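Local coordinates for protein putative short-chain dehydrogenase/reductase (Corynebacterium glutamicum, PDB 3E9N) that probably acts as a nicotinamide-dependent oxidoreductase of the short-chain dehydrogenase/reductase family, possibly reducing acetoacetyl-CoA, although its true substrate is not established, at residues L105-P110 against K150-G155; T173-P178 against I222-V227. All coordinates share one frame; numbering follows the deposited sequence.

Contact 1: L105-P110 against K150-G155; sequences LNVIVP and KHALRG
Two helices lying on one face of a Rossmann-type sheet, 95-124 and 144-164, meet here, with V107 facing A152 and L153 while N106 and P110 of the same helix reach L153. The segments run nearly side by side, 24° between their directions, their axes 8.9 Å apart at closest approach. V107 turns its CG2 branch beside its own backbone N, with CG1 anti to that N (chi1 -179°). This methyl meets A152 CB at 3.8 Å and also lies over the backbone of the second helix, 4.1 Å from L153 N. L153 packs next to it: its CG is anti to the backbone N (chi1 171°), and CD1 comes to 3.3 Å from N106 O. Helix 95-124 is irregular at this point. Residues 105-108 make a wider, pi-type turn, and P110 has no N-H to offer the preceding turn, so the backbone kinks just where the leucine side chain packs against the N106 carbonyl. The same methyl also meets the proline ring, P110 CG to L153 CD1 at 4.4 Å. By sequence, N106 and K150 fall where classical short-chain dehydrogenases carry the asparagine and lysine of their catalytic tetrad, which fits a helix pair beside the probable active site. Y130 of strand 127-131 touches both P110 and L153 from the sheet side. These two helices also form the dimer interface common in the family: V107 packs on W99 of the second subunit, and A152 meets A152 of that subunit.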
# COMPACT_ATOMS: atom_id res chain seq x y z
N LEU A 105 17.95 -0.31 -16.37
CA LEU A 105 17.79 -1.73 -16.47
C LEU A 105 16.52 -2.26 -15.80
O LEU A 105 15.90 -3.14 -16.37
CB LEU A 105 19.02 -2.43 -15.90
CG LEU A 105 19.03 -3.93 -16.11
CD1 LEU A 105 18.96 -4.24 -17.59
CD2 LEU A 105 20.34 -4.48 -15.48
N ASN A 106 16.12 -1.73 -14.64
CA ASN A 106 14.97 -2.28 -13.88
C ASN A 106 13.58 -1.70 -14.28
O ASN A 106 12.53 -2.29 -13.98
CB ASN A 106 15.15 -2.10 -12.37
CG ASN A 106 16.46 -2.71 -11.84
OD1 ASN A 106 17.01 -3.63 -12.42
ND2 ASN A 106 16.92 -2.21 -10.67
N VAL A 107 13.58 -0.54 -14.93
CA VAL A 107 12.32 0.15 -15.19
C VAL A 107 12.20 0.51 -16.67
O VAL A 107 11.20 0.15 -17.30
CB VAL A 107 12.22 1.42 -14.34
CG1 VAL A 107 10.91 2.13 -14.59
CG2 VAL A 107 12.39 1.10 -12.86
N ILE A 108 13.19 1.19 -17.24
CA ILE A 108 13.01 1.68 -18.62
C ILE A 108 13.03 0.56 -19.68
O ILE A 108 12.15 0.47 -20.53
CB ILE A 108 13.93 2.87 -18.97
CG1 ILE A 108 13.83 3.97 -17.89
CG2 ILE A 108 13.50 3.42 -20.31
CD1 ILE A 108 14.95 5.11 -17.93
N VAL A 109 13.95 -0.38 -19.54
CA VAL A 109 14.03 -1.50 -20.43
C VAL A 109 12.71 -2.32 -20.37
O VAL A 109 12.08 -2.50 -21.41
CB VAL A 109 15.28 -2.35 -20.12
CG1 VAL A 109 15.11 -3.73 -20.69
CG2 VAL A 109 16.56 -1.64 -20.63
N PRO A 110 12.25 -2.76 -19.16
CA PRO A 110 10.92 -3.47 -19.20
C PRO A 110 9.82 -2.68 -19.88
O PRO A 110 9.12 -3.22 -20.73
CB PRO A 110 10.60 -3.75 -17.73
CG PRO A 110 12.02 -3.83 -17.04
CD PRO A 110 12.85 -2.76 -17.81
N LYS A 150 12.34 -0.29 -7.38
CA LYS A 150 11.34 -1.34 -7.21
C LYS A 150 9.94 -0.76 -7.05
O LYS A 150 8.97 -1.38 -7.51
CB LYS A 150 11.67 -2.32 -6.09
CG LYS A 150 11.23 -1.93 -4.70
CD LYS A 150 11.35 -3.13 -3.71
CE LYS A 150 12.85 -3.48 -3.28
NZ LYS A 150 13.38 -2.91 -1.95
N HIS A 151 9.84 0.44 -6.44
CA HIS A 151 8.56 1.12 -6.37
C HIS A 151 8.18 1.62 -7.75
O HIS A 151 7.01 1.50 -8.15
CB HIS A 151 8.55 2.23 -5.31
CG HIS A 151 8.34 1.72 -3.93
ND1 HIS A 151 9.35 1.65 -2.99
CD2 HIS A 151 7.25 1.15 -3.35
CE1 HIS A 151 8.88 1.11 -1.88
NE2 HIS A 151 7.62 0.79 -2.07
N ALA A 152 9.18 2.08 -8.51
CA ALA A 152 8.94 2.47 -9.89
C ALA A 152 8.37 1.33 -10.79
O ALA A 152 7.37 1.50 -11.52
CB ALA A 152 10.20 3.03 -10.48
N LEU A 153 9.01 0.16 -10.70
CA LEU A 153 8.71 -0.96 -11.55
C LEU A 153 7.27 -1.37 -11.25
O LEU A 153 6.49 -1.69 -12.13
CB LEU A 153 9.68 -2.08 -11.24
CG LEU A 153 9.38 -3.42 -11.88
CD1 LEU A 153 9.44 -3.36 -13.48
CD2 LEU A 153 10.39 -4.38 -11.35
N ARG A 154 6.91 -1.26 -9.99
CA ARG A 154 5.59 -1.63 -9.56
C ARG A 154 4.49 -0.72 -10.09
O ARG A 154 3.45 -1.22 -10.51
CB ARG A 154 5.52 -1.74 -8.03
CG ARG A 154 4.09 -2.06 -7.54
CD ARG A 154 3.61 -3.45 -8.03
NE ARG A 154 2.28 -3.74 -7.50
CZ ARG A 154 2.05 -4.60 -6.51
NH1 ARG A 154 0.83 -4.80 -6.06
NH2 ARG A 154 3.05 -5.29 -5.99
N GLY A 155 4.72 0.61 -10.09
CA GLY A 155 3.74 1.53 -10.73
C GLY A 155 3.62 1.37 -12.26
O GLY A 155 2.55 1.56 -12.86

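Contact 2: T173-P178 against I222-V227; sequences TVSPGP and ITNVDV
T223 opens the pairing with T173: its carbonyl O takes the backbone N-H of T173, T173 N to T223 O being 2.8 Å, with the donor lifted above the carbonyl plane. N224 comes next and has CG anti to its backbone N (chi1 -179°), which carries CG toward the first strand, to 3.2 Å from T173 OG1. There OD1 accepts from the T173 hydroxyl, modelled with OG1 to OD1 at 2.5 Å, a length too short to be trusted in detail. The other end of the amide looks along its own strand: N224 ND2 gives a nearly straight bond (172°) to D226 OD2 at 2.8 Å, in the amide plane but above that of the carboxylate. V225 uses both backbone polar atoms, V225 N to T173 O at 3.0 Å and S175 N to V225 O at 2.8 Å, the latter essentially linear (179°). The side chain of D226 stands on the face of N224, T173 and S175, and D226 also reaches a third subunit, whose strand continues the sheet antiparallel beyond 222-227. V227 N then binds S175 O at 2.9 Å, and on the opposite face V227 CG2 meets V174 CG1 at 4.1 Å. Past the regular pairing, G177 N reaches V227 O only weakly. V174 and V225 rest on A209 and V213 of helix 203-214, the link of a beta-alpha-beta crossover between neighbouring parallel strands; P176 and G177 form the Pro-Gly pair that follows the sixth strand in short-chain dehydrogenases, next to the cofactor in relatives.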
# COMPACT_ATOMS: atom_id res chain seq x y z
N THR A 173 3.30 -9.34 -11.57
CA THR A 173 4.52 -9.06 -10.87
C THR A 173 4.81 -10.13 -9.89
O THR A 173 4.01 -10.46 -9.04
CB THR A 173 4.44 -7.75 -10.08
OG1 THR A 173 3.31 -7.84 -9.21
CG2 THR A 173 4.25 -6.58 -11.01
N VAL A 174 5.99 -10.70 -9.98
CA VAL A 174 6.38 -11.64 -9.02
C VAL A 174 7.35 -10.87 -8.15
O VAL A 174 8.33 -10.35 -8.68
CB VAL A 174 7.04 -12.86 -9.72
CG1 VAL A 174 7.74 -13.77 -8.69
CG2 VAL A 174 5.96 -13.61 -10.55
N SER A 175 7.09 -10.77 -6.84
CA SER A 175 7.93 -9.89 -5.99
C SER A 175 8.70 -10.64 -4.92
O SER A 175 8.17 -10.95 -3.84
CB SER A 175 7.11 -8.79 -5.33
OG SER A 175 6.02 -8.39 -6.14
N PRO A 176 9.95 -10.96 -5.20
CA PRO A 176 10.81 -11.51 -4.14
C PRO A 176 11.24 -10.45 -3.10
O PRO A 176 11.26 -9.25 -3.38
CB PRO A 176 12.05 -12.01 -4.89
CG PRO A 176 11.86 -11.56 -6.34
CD PRO A 176 10.68 -10.64 -6.43
N GLY A 177 11.61 -10.88 -1.91
CA GLY A 177 12.09 -9.92 -0.94
C GLY A 177 12.48 -10.62 0.34
O GLY A 177 12.32 -11.82 0.46
N PRO A 178 13.01 -9.87 1.29
CA PRO A 178 13.49 -10.47 2.53
C PRO A 178 12.37 -10.85 3.51
O PRO A 178 11.27 -10.31 3.44
CB PRO A 178 14.38 -9.36 3.14
CG PRO A 178 13.78 -8.07 2.59
CD PRO A 178 13.20 -8.40 1.24
N ILE A 222 -3.45 -13.59 -12.36
CA ILE A 222 -2.70 -13.59 -11.12
C ILE A 222 -1.82 -12.40 -11.30
O ILE A 222 -0.78 -12.47 -12.02
CB ILE A 222 -1.86 -14.86 -10.98
CG1 ILE A 222 -2.74 -16.09 -11.28
CG2 ILE A 222 -1.08 -14.91 -9.60
CD1 ILE A 222 -3.70 -16.44 -10.12
N THR A 223 -2.23 -11.27 -10.72
CA THR A 223 -1.48 -10.04 -10.90
C THR A 223 -0.23 -9.90 -10.01
O THR A 223 0.74 -9.21 -10.39
CB THR A 223 -2.42 -8.80 -10.69
OG1 THR A 223 -2.87 -8.78 -9.34
CG2 THR A 223 -3.62 -8.94 -11.61
N ASN A 224 -0.25 -10.47 -8.82
CA ASN A 224 0.93 -10.35 -8.00
C ASN A 224 1.17 -11.58 -7.13
O ASN A 224 0.24 -12.25 -6.71
CB ASN A 224 0.97 -9.00 -7.23
CG ASN A 224 2.23 -8.85 -6.37
OD1 ASN A 224 3.39 -8.48 -6.84
ND2 ASN A 224 2.05 -9.14 -5.06
N VAL A 225 2.44 -11.92 -6.95
CA VAL A 225 2.83 -13.07 -6.12
C VAL A 225 3.95 -12.59 -5.24
O VAL A 225 4.97 -12.17 -5.75
CB VAL A 225 3.33 -14.28 -6.95
CG1 VAL A 225 3.75 -15.41 -6.06
CG2 VAL A 225 2.26 -14.78 -7.98
N ASP A 226 3.76 -12.54 -3.93
CA ASP A 226 4.81 -12.09 -3.02
C ASP A 226 5.59 -13.32 -2.50
O ASP A 226 5.01 -14.26 -2.00
CB ASP A 226 4.22 -11.17 -1.95
CG ASP A 226 3.60 -9.88 -2.55
OD1 ASP A 226 2.37 -9.59 -2.30
OD2 ASP A 226 4.30 -9.16 -3.35
N VAL A 227 6.90 -13.31 -2.69
CA VAL A 227 7.75 -14.47 -2.45
C VAL A 227 8.81 -14.10 -1.39
O VAL A 227 9.40 -13.05 -1.46
CB VAL A 227 8.46 -14.94 -3.78
CG1 VAL A 227 9.38 -16.10 -3.53
CG2 VAL A 227 7.43 -15.28 -4.84

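From the N terminus, the chain first lays down the 7-11, 30-35, 50-54 and 78-81 strands before entering helix 95-124. Contact 1 closes a loop of 39 residues: the chain dips into the sheet as strand 127-131 and returns to the same face as helix 144-164. That helix leads directly into strand 170-176, where contact 2 opens; it closes 43 residues later, after helix 203-214 on the other face, at strand 220-229, the outermost of this chain's sheet on that side. The loops therefore follow in series, neither nested nor crossed. R154, on the 150-155 segment but turned from 105-110, packs its NH2 3.3 Å from N224 OD1, so helix 144-164 also lies against contact 2.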